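Local coordinates for Lin0012 protein (PDB 3K17), which is probably a phosphomevalonate kinase of the GHMP family that binds ATP and acts in the mevalonate route to isopentenyl diphosphate, at residues A[51-56]-A[76-81]; A[58-61]-A[67-70]; A[322-327]-A[333-338]. All coordinates share one frame; numbering follows the deposited sequence.

Interaction 1: A[51-56]-A[76-81]; sequences LWIPHY and TFTAEA
Thr78, in the opening turns of helix 76-91, meets Leu51 on strand 50-52 and Ile53 just beyond its end, where a type I turn begins. The strand pairs in parallel with strand 99-105, so that strand, helix and returning strand make up a beta-alpha-beta crossover in the N-terminal part of this GHMP-type kinase. At the start of the helix Thr76 points elsewhere: its OG1 bonds to the carbonyl of Glu73, and its side chain packs on Val155 and on His185 of the second subunit. Phe77 turns to helices 119-135 and 141-156 and stacks on His152. Thr78 is the residue that faces the strand. With OG1 set between the backbone N and the carbonyl carbon (chi1 54°), the hydroxyl is held by a hydrogen bond to the carbonyl oxygen of Trp75, the residue just before the helix, while its flank borders two aliphatic side chains. Glu80 turns to helix 141-156 and also packs on His185 of the second subunit. The contact is small and buried, made of methyl groups laid against an oxygen whose hydrogen bond runs back to the residue before the helix: Leu51 CD2 lies 3.6 Å and Ile53 CG2 4.0 Å from Thr78 OG1.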
ATOM      1  N   LEU A  51      22.622  18.694   8.458  1.00 17.80           N
ATOM      2  CA  LEU A  51      22.836  17.848   9.625  1.00 17.95           C
ATOM      3  C   LEU A  51      23.594  16.607   9.183  1.00 17.94           C
ATOM      4  O   LEU A  51      23.206  15.946   8.217  1.00 13.64           O
ATOM      5  CB  LEU A  51      21.508  17.419  10.267  1.00 14.94           C
ATOM      6  CG  LEU A  51      21.656  16.369  11.377  1.00 16.07           C
ATOM      7  CD1 LEU A  51      22.504  16.930  12.531  1.00 13.42           C
ATOM      8  CD2 LEU A  51      20.278  15.948  11.875  1.00 13.77           C
ATOM      9  N   TRP A  52      24.674  16.309   9.895  1.00 17.17           N
ATOM     10  CA  TRP A  52      25.490  15.135   9.626  1.00 18.56           C
ATOM     11  C   TRP A  52      25.540  14.329  10.918  1.00 19.05           C
ATOM     12  O   TRP A  52      25.777  14.899  11.988  1.00 16.62           O
ATOM     13  CB  TRP A  52      26.935  15.517   9.281  1.00 17.73           C
ATOM     14  CG  TRP A  52      27.121  16.423   8.114  1.00 20.46           C
ATOM     15  CD1 TRP A  52      26.705  17.719   8.000  1.00 20.03           C
ATOM     16  CD2 TRP A  52      27.842  16.125   6.912  1.00 23.43           C
ATOM     17  NE1 TRP A  52      27.132  18.251   6.804  1.00 22.78           N
ATOM     18  CE2 TRP A  52      27.832  17.293   6.117  1.00 25.26           C
ATOM     19  CE3 TRP A  52      28.499  14.984   6.432  1.00 23.25           C
ATOM     20  CZ2 TRP A  52      28.455  17.353   4.864  1.00 25.78           C
ATOM     21  CZ3 TRP A  52      29.120  15.045   5.185  1.00 28.49           C
ATOM     22  CH2 TRP A  52      29.092  16.223   4.418  1.00 27.10           C
ATOM     23  N   ILE A  53      25.303  13.026  10.830  1.00 15.41           N
ATOM     24  CA  ILE A  53      25.399  12.176  12.015  1.00 16.94           C
ATOM     25  C   ILE A  53      26.275  10.988  11.658  1.00 18.42           C
ATOM     26  O   ILE A  53      26.435  10.656  10.477  1.00 19.02           O
ATOM     27  CB  ILE A  53      24.021  11.706  12.531  1.00 16.55           C
ATOM     28  CG1 ILE A  53      23.287  10.868  11.475  1.00 15.01           C
ATOM     29  CG2 ILE A  53      23.197  12.914  12.922  1.00 11.67           C
ATOM     30  CD1 ILE A  53      22.055  10.185  12.030  1.00 14.79           C
ATOM     31  N   PRO A  54      26.864  10.332  12.668  1.00 19.29           N
ATOM     32  CA  PRO A  54      27.740   9.184  12.426  1.00 19.24           C
ATOM     33  C   PRO A  54      27.189   8.080  11.544  1.00 19.82           C
ATOM     34  O   PRO A  54      27.906   7.537  10.710  1.00 17.96           O
ATOM     35  CB  PRO A  54      28.056   8.681  13.836  1.00 21.07           C
ATOM     36  CG  PRO A  54      27.944   9.933  14.678  1.00 17.67           C
ATOM     37  CD  PRO A  54      26.703  10.569  14.114  1.00 18.66           C
ATOM     38  N   HIS A  55      25.923   7.738  11.716  1.00 22.49           N
ATOM     39  CA  HIS A  55      25.369   6.649  10.927  1.00 24.63           C
ATOM     40  C   HIS A  55      25.361   6.867   9.410  1.00 26.15           C
ATOM     41  O   HIS A  55      25.541   5.917   8.649  1.00 24.05           O
ATOM     42  CB  HIS A  55      23.957   6.311  11.401  1.00 29.17           C
ATOM     43  CG  HIS A  55      23.422   5.039  10.819  1.00 32.35           C
ATOM     44  ND1 HIS A  55      22.943   4.952   9.528  1.00 36.53           N
ATOM     45  CD2 HIS A  55      23.342   3.789  11.334  1.00 33.65           C
ATOM     46  CE1 HIS A  55      22.592   3.704   9.274  1.00 36.48           C
ATOM     47  NE2 HIS A  55      22.825   2.978  10.353  1.00 36.91           N
ATOM     48  N   TYR A  56      25.170   8.104   8.964  1.00 24.60           N
ATOM     49  CA  TYR A  56      25.115   8.364   7.526  1.00 24.35           C
ATOM     50  C   TYR A  56      26.338   9.076   6.968  1.00 23.24           C
ATOM     51  O   TYR A  56      26.948   9.903   7.637  1.00 21.81           O
ATOM     52  CB  TYR A  56      23.861   9.171   7.203  1.00 24.02           C
ATOM     53  CG  TYR A  56      22.580   8.430   7.497  1.00 23.86           C
ATOM     54  CD1 TYR A  56      22.141   7.400   6.665  1.00 23.97           C
ATOM     55  CD2 TYR A  56      21.809   8.751   8.615  1.00 22.80           C
ATOM     56  CE1 TYR A  56      20.968   6.710   6.936  1.00 24.73           C
ATOM     57  CE2 TYR A  56      20.636   8.074   8.895  1.00 24.77           C
ATOM     58  CZ  TYR A  56      20.218   7.054   8.053  1.00 26.31           C
ATOM     59  OH  TYR A  56      19.044   6.395   8.320  1.00 25.69           O
ATOM     60  N   THR A  76      15.833   9.862  13.210  1.00 16.92           N
ATOM     61  CA  THR A  76      14.752  10.158  14.134  1.00 18.64           C
ATOM     62  C   THR A  76      15.065  10.911  15.419  1.00 17.06           C
ATOM     63  O   THR A  76      14.467  11.955  15.660  1.00 16.48           O
ATOM     64  CB  THR A  76      13.954   8.878  14.465  1.00 22.06           C
ATOM     65  OG1 THR A  76      13.642   8.195  13.246  1.00 24.74           O
ATOM     66  CG2 THR A  76      12.640   9.235  15.134  1.00 24.39           C
ATOM     67  N   PHE A  77      15.991  10.424  16.241  1.00 17.03           N
ATOM     68  CA  PHE A  77      16.259  11.136  17.487  1.00 16.22           C
ATOM     69  C   PHE A  77      16.706  12.577  17.283  1.00 13.80           C
ATOM     70  O   PHE A  77      16.166  13.474  17.914  1.00 14.03           O
ATOM     71  CB  PHE A  77      17.290  10.392  18.348  1.00 13.68           C
ATOM     72  CG  PHE A  77      16.707   9.240  19.123  1.00 15.52           C
ATOM     73  CD1 PHE A  77      15.859   9.474  20.207  1.00 16.80           C
ATOM     74  CD2 PHE A  77      16.994   7.927  18.766  1.00 14.25           C
ATOM     75  CE1 PHE A  77      15.297   8.409  20.930  1.00 14.35           C
ATOM     76  CE2 PHE A  77      16.438   6.853  19.482  1.00 17.75           C
ATOM     77  CZ  PHE A  77      15.587   7.102  20.568  1.00 16.72           C
ATOM     78  N   THR A  78      17.680  12.802  16.405  1.00 14.68           N
ATOM     79  CA  THR A  78      18.174  14.154  16.178  1.00 15.11           C
ATOM     80  C   THR A  78      17.194  15.033  15.415  1.00 16.12           C
ATOM     81  O   THR A  78      17.115  16.245  15.665  1.00 17.61           O
ATOM     82  CB  THR A  78      19.552  14.146  15.458  1.00 16.10           C
ATOM     83  OG1 THR A  78      19.468  13.383  14.250  1.00 16.59           O
ATOM     84  CG2 THR A  78      20.606  13.527  16.360  1.00 15.24           C
ATOM     85  N   ALA A  79      16.442  14.440  14.490  1.00 14.28           N
ATOM     86  CA  ALA A  79      15.467  15.217  13.734  1.00 13.72           C
ATOM     87  C   ALA A  79      14.392  15.710  14.690  1.00 11.67           C
ATOM     88  O   ALA A  79      13.934  16.843  14.590  1.00 12.15           O
ATOM     89  CB  ALA A  79      14.828  14.371  12.634  1.00 13.20           C
ATOM     90  N   GLU A  80      13.986  14.850  15.616  1.00 10.69           N
ATOM     91  CA  GLU A  80      12.951  15.225  16.571  1.00 12.36           C
ATOM     92  C   GLU A  80      13.430  16.364  17.475  1.00 12.09           C
ATOM     93  O   GLU A  80      12.672  17.281  17.778  1.00 13.02           O
ATOM     94  CB  GLU A  80      12.560  14.018  17.426  1.00 11.54           C
ATOM     95  CG  GLU A  80      11.443  14.284  18.410  1.00 12.15           C
ATOM     96  CD  GLU A  80      10.075  14.327  17.756  1.00 16.86           C
ATOM     97  OE1 GLU A  80       9.980  14.038  16.546  1.00 16.84           O
ATOM     98  OE2 GLU A  80       9.088  14.640  18.455  1.00 16.15           O
ATOM     99  N   ALA A  81      14.686  16.290  17.912  1.00 12.54           N
ATOM    100  CA  ALA A  81      15.251  17.329  18.772  1.00 12.64           C
ATOM    101  C   ALA A  81      15.282  18.656  18.015  1.00 12.50           C
ATOM    102  O   ALA A  81      14.985  19.699  18.573  1.00 13.31           O
ATOM    103  CB  ALA A  81      16.646  16.939  19.214  1.00  9.53           C
TER

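Interaction 2: A[58-61]-A[67-70]; sequences NPVS and ELKP
Val60 divides its two methyl groups between Pro70 and Leu68, and these apolar contacts carry most of the pairing. CG1 reaches the proline ring, 3.8 Å from Pro70 CB. With CG1 anti to the carbonyl carbon (chi1 -78°), CG2 falls between the backbone N and that carbon, and Val60 CG2 lies 4.1 Å from Leu68 CD1. In both pairs the side chains are set roughly at right angles. Leu68 CD1 also rests 3.9 Å from the carbonyl oxygen Ser61 O, an apolar group against a backbone carbonyl. Both segments belong to the long irregular connection between strand 50-52 and helix 76-91 of the GHMP kinase N-terminal region; Trp75 touches Val60 and Pro70, while Leu68 continues inward onto Leu51, Ala79 and Ile82. Polar interactions stay within a segment or leave the pair. Ser61 OG bonds to the carbonyl of Asn49, back toward the strand. Lys69 NZ forms a salt bridge with Glu67 OE1 at 3.0 Å, approaching from above the carboxylate plane, about 42° out of it. The other oxygen, Glu67 OE2, forms a salt bridge with Arg186 and a hydrogen bond with Tyr189, both of the second subunit. Lys69 also packs on that arginine.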
ATOM      1  N   ASN A  58      26.237  10.965   4.224  1.00 25.32           N
ATOM      2  CA  ASN A  58      25.808  12.257   3.727  1.00 24.91           C
ATOM      3  C   ASN A  58      24.804  12.941   4.644  1.00 24.32           C
ATOM      4  O   ASN A  58      24.047  12.290   5.351  1.00 20.76           O
ATOM      5  CB  ASN A  58      25.221  12.103   2.322  1.00 26.54           C
ATOM      6  CG  ASN A  58      26.249  11.610   1.324  1.00 26.68           C
ATOM      7  OD1 ASN A  58      26.148  10.503   0.810  1.00 30.20           O
ATOM      8  ND2 ASN A  58      27.256  12.429   1.063  1.00 29.06           N
ATOM      9  N   PRO A  59      24.789  14.279   4.627  1.00 24.49           N
ATOM     10  CA  PRO A  59      23.877  15.072   5.456  1.00 23.97           C
ATOM     11  C   PRO A  59      22.491  15.160   4.841  1.00 24.30           C
ATOM     12  O   PRO A  59      22.279  14.727   3.713  1.00 23.52           O
ATOM     13  CB  PRO A  59      24.548  16.435   5.473  1.00 24.93           C
ATOM     14  CG  PRO A  59      25.028  16.539   4.043  1.00 26.15           C
ATOM     15  CD  PRO A  59      25.647  15.157   3.808  1.00 23.56           C
ATOM     16  N   VAL A  60      21.550  15.703   5.604  1.00 22.94           N
ATOM     17  CA  VAL A  60      20.198  15.937   5.118  1.00 23.27           C
ATOM     18  C   VAL A  60      19.993  17.430   5.326  1.00 23.72           C
ATOM     19  O   VAL A  60      20.680  18.047   6.146  1.00 23.53           O
ATOM     20  CB  VAL A  60      19.119  15.188   5.926  1.00 22.86           C
ATOM     21  CG1 VAL A  60      19.083  13.723   5.521  1.00 22.98           C
ATOM     22  CG2 VAL A  60      19.385  15.343   7.414  1.00 22.55           C
ATOM     23  N   SER A  61      19.068  18.015   4.579  1.00 23.60           N
ATOM     24  CA  SER A  61      18.797  19.434   4.715  1.00 22.97           C
ATOM     25  C   SER A  61      17.310  19.604   4.905  1.00 22.06           C
ATOM     26  O   SER A  61      16.537  18.658   4.719  1.00 22.47           O
ATOM     27  CB  SER A  61      19.255  20.197   3.467  1.00 25.78           C
ATOM     28  OG  SER A  61      19.142  21.603   3.657  1.00 26.48           O
ATOM     29  N   GLU A  67      10.395  22.210   8.975  1.00 20.39           N
ATOM     30  CA  GLU A  67      10.484  20.890   9.571  1.00 19.37           C
ATOM     31  C   GLU A  67      11.534  19.999   8.921  1.00 21.02           C
ATOM     32  O   GLU A  67      11.757  20.051   7.707  1.00 19.03           O
ATOM     33  CB  GLU A  67       9.117  20.205   9.489  1.00 19.78           C
ATOM     34  CG  GLU A  67       9.097  18.767   9.976  1.00 20.05           C
ATOM     35  CD  GLU A  67       7.724  18.144   9.856  1.00 23.29           C
ATOM     36  OE1 GLU A  67       7.021  18.473   8.883  1.00 23.61           O
ATOM     37  OE2 GLU A  67       7.352  17.323  10.722  1.00 22.84           O
ATOM     38  N   LEU A  68      12.198  19.194   9.746  1.00 19.76           N
ATOM     39  CA  LEU A  68      13.185  18.255   9.239  1.00 20.65           C
ATOM     40  C   LEU A  68      12.518  16.886   9.354  1.00 21.98           C
ATOM     41  O   LEU A  68      12.199  16.428  10.454  1.00 22.17           O
ATOM     42  CB  LEU A  68      14.465  18.303  10.077  1.00 20.05           C
ATOM     43  CG  LEU A  68      15.504  17.210   9.787  1.00 20.86           C
ATOM     44  CD1 LEU A  68      15.929  17.262   8.315  1.00 17.39           C
ATOM     45  CD2 LEU A  68      16.698  17.392  10.700  1.00 17.25           C
ATOM     46  N   LYS A  69      12.265  16.246   8.221  1.00 20.58           N
ATOM     47  CA  LYS A  69      11.623  14.942   8.249  1.00 22.97           C
ATOM     48  C   LYS A  69      12.225  14.005   7.216  1.00 22.97           C
ATOM     49  O   LYS A  69      11.556  13.617   6.263  1.00 23.01           O
ATOM     50  CB  LYS A  69      10.113  15.080   8.013  1.00 20.79           C
ATOM     51  CG  LYS A  69       9.720  15.981   6.849  1.00 23.97           C
ATOM     52  CD  LYS A  69       8.236  15.832   6.525  1.00 26.89           C
ATOM     53  CE  LYS A  69       7.770  16.807   5.445  1.00 30.86           C
ATOM     54  NZ  LYS A  69       7.562  18.186   5.973  1.00 32.32           N
ATOM     55  N   PRO A  70      13.495  13.615   7.407  1.00 22.59           N
ATOM     56  CA  PRO A  70      14.183  12.713   6.473  1.00 25.02           C
ATOM     57  C   PRO A  70      13.605  11.293   6.486  1.00 27.07           C
ATOM     58  O   PRO A  70      12.852  10.930   7.385  1.00 26.48           O
ATOM     59  CB  PRO A  70      15.635  12.772   6.944  1.00 23.60           C
ATOM     60  CG  PRO A  70      15.487  12.951   8.435  1.00 21.74           C
ATOM     61  CD  PRO A  70      14.357  13.953   8.556  1.00 22.52           C
TER

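Interaction 3: A[322-327]-A[333-338]; sequences GIAFSK and EKLVNE
Leu335 directs one methyl group, CD2, at strand 321-326, where it settles against Ala324 and Ser326. They lie two residues apart on the strand, so both project from the same face, the one that the helix covers; Phe325 between them points the other way. The leucine side chain extends from helix 329-341 with CG anti to the backbone N (chi1 176°), which carries the branch away from the helix axis and toward the sheet. Leu335 CD2 lies 3.8 Å from Ala324 CB and 3.6 Å from Ser326 OG, and the directions from the methyl to these two atoms are close to perpendicular, so one methyl touches both side chains from different sides. The second methyl, CD1, stays more than 5 Å from both atoms. Ser326 OG is turned anti to its carbonyl carbon (chi1 -68°) and presents its oxygen to the leucine methyl, a buried van der Waals contact beside the purely aliphatic one with Ala324. The strand, this helix and the short strand 345-346 form a split beta-alpha-beta unit, with strand 214-219 between its two strands, closing a ferredoxin-like plait, as expected for the C-terminal domain of GHMP kinases. On the same face helix 295-306 packs alongside, with Ala304 touching both Ala324 and Leu335 and Ser303 touching Leu335. Within the sheet, strand 321-326 lies between strands 310-313 and 214-219, and on its opposite face Phe325 meets helix 267-288 and Val17 of strand 7-18.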
ATOM      1  N   GLY A 322      29.205  -3.009  32.858  1.00 16.98           N
ATOM      2  CA  GLY A 322      29.009  -3.349  34.252  1.00 16.83           C
ATOM      3  C   GLY A 322      29.852  -2.291  34.959  1.00 18.24           C
ATOM      4  O   GLY A 322      30.751  -1.720  34.334  1.00 15.19           O
ATOM      5  N   ILE A 323      29.577  -2.012  36.231  1.00 17.50           N
ATOM      6  CA  ILE A 323      30.338  -1.000  36.970  1.00 19.91           C
ATOM      7  C   ILE A 323      30.705  -1.503  38.364  1.00 20.26           C
ATOM      8  O   ILE A 323      30.093  -2.445  38.868  1.00 19.76           O
ATOM      9  CB  ILE A 323      29.527   0.304  37.154  1.00 17.26           C
ATOM     10  CG1 ILE A 323      28.225  -0.008  37.897  1.00 19.66           C
ATOM     11  CG2 ILE A 323      29.259   0.950  35.804  1.00 17.50           C
ATOM     12  CD1 ILE A 323      27.403   1.208  38.265  1.00 21.35           C
ATOM     13  N   ALA A 324      31.687  -0.860  38.990  1.00 21.23           N
ATOM     14  CA  ALA A 324      32.106  -1.265  40.324  1.00 23.32           C
ATOM     15  C   ALA A 324      32.766  -0.158  41.139  1.00 23.73           C
ATOM     16  O   ALA A 324      33.292   0.814  40.592  1.00 24.51           O
ATOM     17  CB  ALA A 324      33.057  -2.453  40.223  1.00 23.10           C
ATOM     18  N   PHE A 325      32.717  -0.328  42.458  1.00 22.82           N
ATOM     19  CA  PHE A 325      33.341   0.587  43.419  1.00 24.11           C
ATOM     20  C   PHE A 325      34.365  -0.262  44.181  1.00 24.32           C
ATOM     21  O   PHE A 325      34.036  -1.365  44.619  1.00 23.19           O
ATOM     22  CB  PHE A 325      32.306   1.119  44.411  1.00 21.92           C
ATOM     23  CG  PHE A 325      31.409   2.180  43.847  1.00 19.62           C
ATOM     24  CD1 PHE A 325      31.885   3.468  43.635  1.00 19.65           C
ATOM     25  CD2 PHE A 325      30.087   1.893  43.538  1.00 20.29           C
ATOM     26  CE1 PHE A 325      31.052   4.464  43.122  1.00 20.23           C
ATOM     27  CE2 PHE A 325      29.240   2.882  43.022  1.00 21.07           C
ATOM     28  CZ  PHE A 325      29.726   4.168  42.815  1.00 21.20           C
ATOM     29  N   SER A 326      35.592   0.238  44.320  1.00 25.89           N
ATOM     30  CA  SER A 326      36.649  -0.488  45.030  1.00 29.07           C
ATOM     31  C   SER A 326      37.275   0.332  46.163  1.00 30.16           C
ATOM     32  O   SER A 326      37.352   1.560  46.087  1.00 30.37           O
ATOM     33  CB  SER A 326      37.752  -0.924  44.050  1.00 29.27           C
ATOM     34  OG  SER A 326      37.283  -1.923  43.156  1.00 29.44           O
ATOM     35  N   LYS A 327      37.736  -0.360  47.202  1.00 32.95           N
ATOM     36  CA  LYS A 327      38.348   0.290  48.364  1.00 33.81           C
ATOM     37  C   LYS A 327      39.543   1.182  48.059  1.00 33.53           C
ATOM     38  O   LYS A 327      39.698   2.242  48.666  1.00 32.55           O
ATOM     39  CB  LYS A 327      38.782  -0.750  49.393  1.00 35.44           C
ATOM     40  CG  LYS A 327      37.737  -1.087  50.431  1.00 38.08           C
ATOM     41  CD  LYS A 327      36.653  -1.986  49.886  1.00 40.76           C
ATOM     42  CE  LYS A 327      35.701  -2.373  51.006  1.00 41.26           C
ATOM     43  NZ  LYS A 327      36.441  -2.998  52.133  1.00 40.95           N
ATOM     44  N   GLU A 333      42.756  -1.748  40.333  1.00 28.29           N
ATOM     45  CA  GLU A 333      43.632  -2.256  39.281  1.00 31.29           C
ATOM     46  C   GLU A 333      43.612  -3.782  39.256  1.00 30.89           C
ATOM     47  O   GLU A 333      43.617  -4.392  38.185  1.00 29.20           O
ATOM     48  CB  GLU A 333      45.059  -1.744  39.487  1.00 34.05           C
ATOM     49  CG  GLU A 333      45.151  -0.218  39.495  1.00 39.68           C
ATOM     50  CD  GLU A 333      46.556   0.293  39.771  1.00 42.76           C
ATOM     51  OE1 GLU A 333      47.201  -0.221  40.711  1.00 44.41           O
ATOM     52  OE2 GLU A 333      47.008   1.216  39.058  1.00 43.83           O
ATOM     53  N   LYS A 334      43.591  -4.394  40.436  1.00 30.37           N
ATOM     54  CA  LYS A 334      43.538  -5.849  40.540  1.00 30.24           C
ATOM     55  C   LYS A 334      42.213  -6.328  39.961  1.00 28.36           C
ATOM     56  O   LYS A 334      42.155  -7.343  39.266  1.00 26.05           O
ATOM     57  CB  LYS A 334      43.630  -6.300  42.002  1.00 34.16           C
ATOM     58  CG  LYS A 334      45.001  -6.803  42.441  1.00 38.71           C
ATOM     59  CD  LYS A 334      46.030  -5.687  42.512  1.00 41.69           C
ATOM     60  CE  LYS A 334      47.359  -6.204  43.052  1.00 44.17           C
ATOM     61  NZ  LYS A 334      47.222  -6.757  44.432  1.00 45.65           N
ATOM     62  N   LEU A 335      41.145  -5.592  40.262  1.00 26.53           N
ATOM     63  CA  LEU A 335      39.821  -5.942  39.763  1.00 25.48           C
ATOM     64  C   LEU A 335      39.819  -5.868  38.237  1.00 24.82           C
ATOM     65  O   LEU A 335      39.375  -6.799  37.566  1.00 25.06           O
ATOM     66  CB  LEU A 335      38.770  -4.986  40.326  1.00 26.71           C
ATOM     67  CG  LEU A 335      37.338  -5.163  39.814  1.00 25.65           C
ATOM     68  CD1 LEU A 335      36.838  -6.554  40.136  1.00 25.18           C
ATOM     69  CD2 LEU A 335      36.442  -4.108  40.453  1.00 25.39           C
ATOM     70  N   VAL A 336      40.318  -4.759  37.704  1.00 24.02           N
ATOM     71  CA  VAL A 336      40.389  -4.556  36.263  1.00 24.47           C
ATOM     72  C   VAL A 336      41.182  -5.675  35.576  1.00 26.89           C
ATOM     73  O   VAL A 336      40.798  -6.147  34.507  1.00 25.30           O
ATOM     74  CB  VAL A 336      41.033  -3.189  35.931  1.00 25.54           C
ATOM     75  CG1 VAL A 336      41.366  -3.100  34.440  1.00 26.35           C
ATOM     76  CG2 VAL A 336      40.072  -2.066  36.311  1.00 26.14           C
ATOM     77  N   ASN A 337      42.285  -6.100  36.188  1.00 28.27           N
ATOM     78  CA  ASN A 337      43.098  -7.169  35.615  1.00 30.17           C
ATOM     79  C   ASN A 337      42.277  -8.454  35.513  1.00 30.11           C
ATOM     80  O   ASN A 337      42.368  -9.179  34.522  1.00 30.08           O
ATOM     81  CB  ASN A 337      44.355  -7.402  36.464  1.00 32.00           C
ATOM     82  CG  ASN A 337      45.202  -8.562  35.952  1.00 37.13           C
ATOM     83  OD1 ASN A 337      45.003  -9.710  36.346  1.00 39.03           O
ATOM     84  ND2 ASN A 337      46.143  -8.264  35.057  1.00 36.50           N
ATOM     85  N   GLU A 338      41.476  -8.733  36.537  1.00 29.12           N
ATOM     86  CA  GLU A 338      40.627  -9.919  36.533  1.00 29.52           C
ATOM     87  C   GLU A 338      39.574  -9.810  35.429  1.00 27.06           C
ATOM     88  O   GLU A 338      39.293 -10.787  34.728  1.00 25.26           O
ATOM     89  CB  GLU A 338      39.943 -10.087  37.887  1.00 33.48           C
ATOM     90  CG  GLU A 338      40.890 -10.524  38.988  1.00 40.08           C
ATOM     91  CD  GLU A 338      41.667 -11.774  38.607  1.00 44.68           C
ATOM     92  OE1 GLU A 338      41.028 -12.786  38.245  1.00 47.42           O
ATOM     93  OE2 GLU A 338      42.915 -11.743  38.666  1.00 46.59           O
TER

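Interactions 1 and 2 are neighbours, with centres about 8 Å apart: the segment pair 58-61 and 67-70 lies within the connection that joins the two segments of interaction 1. Leu51 N is probably hydrogen-bonded to Val60 O, and Pro59 packs on Trp52. Interaction 1 is buried between strand and helix, whereas interaction 2 is partly exposed and joins loop to loop; both touch the second subunit, interaction 1 by packing alone and interaction 2 also through a salt bridge. Interaction 3, also buried, stands about 35 Å from interaction 1 and 44 Å from interaction 2, centre to centre. There one helix methyl meets a strand hydroxyl; in interaction 1 the hydroxyl is on the helix and meets two methyls.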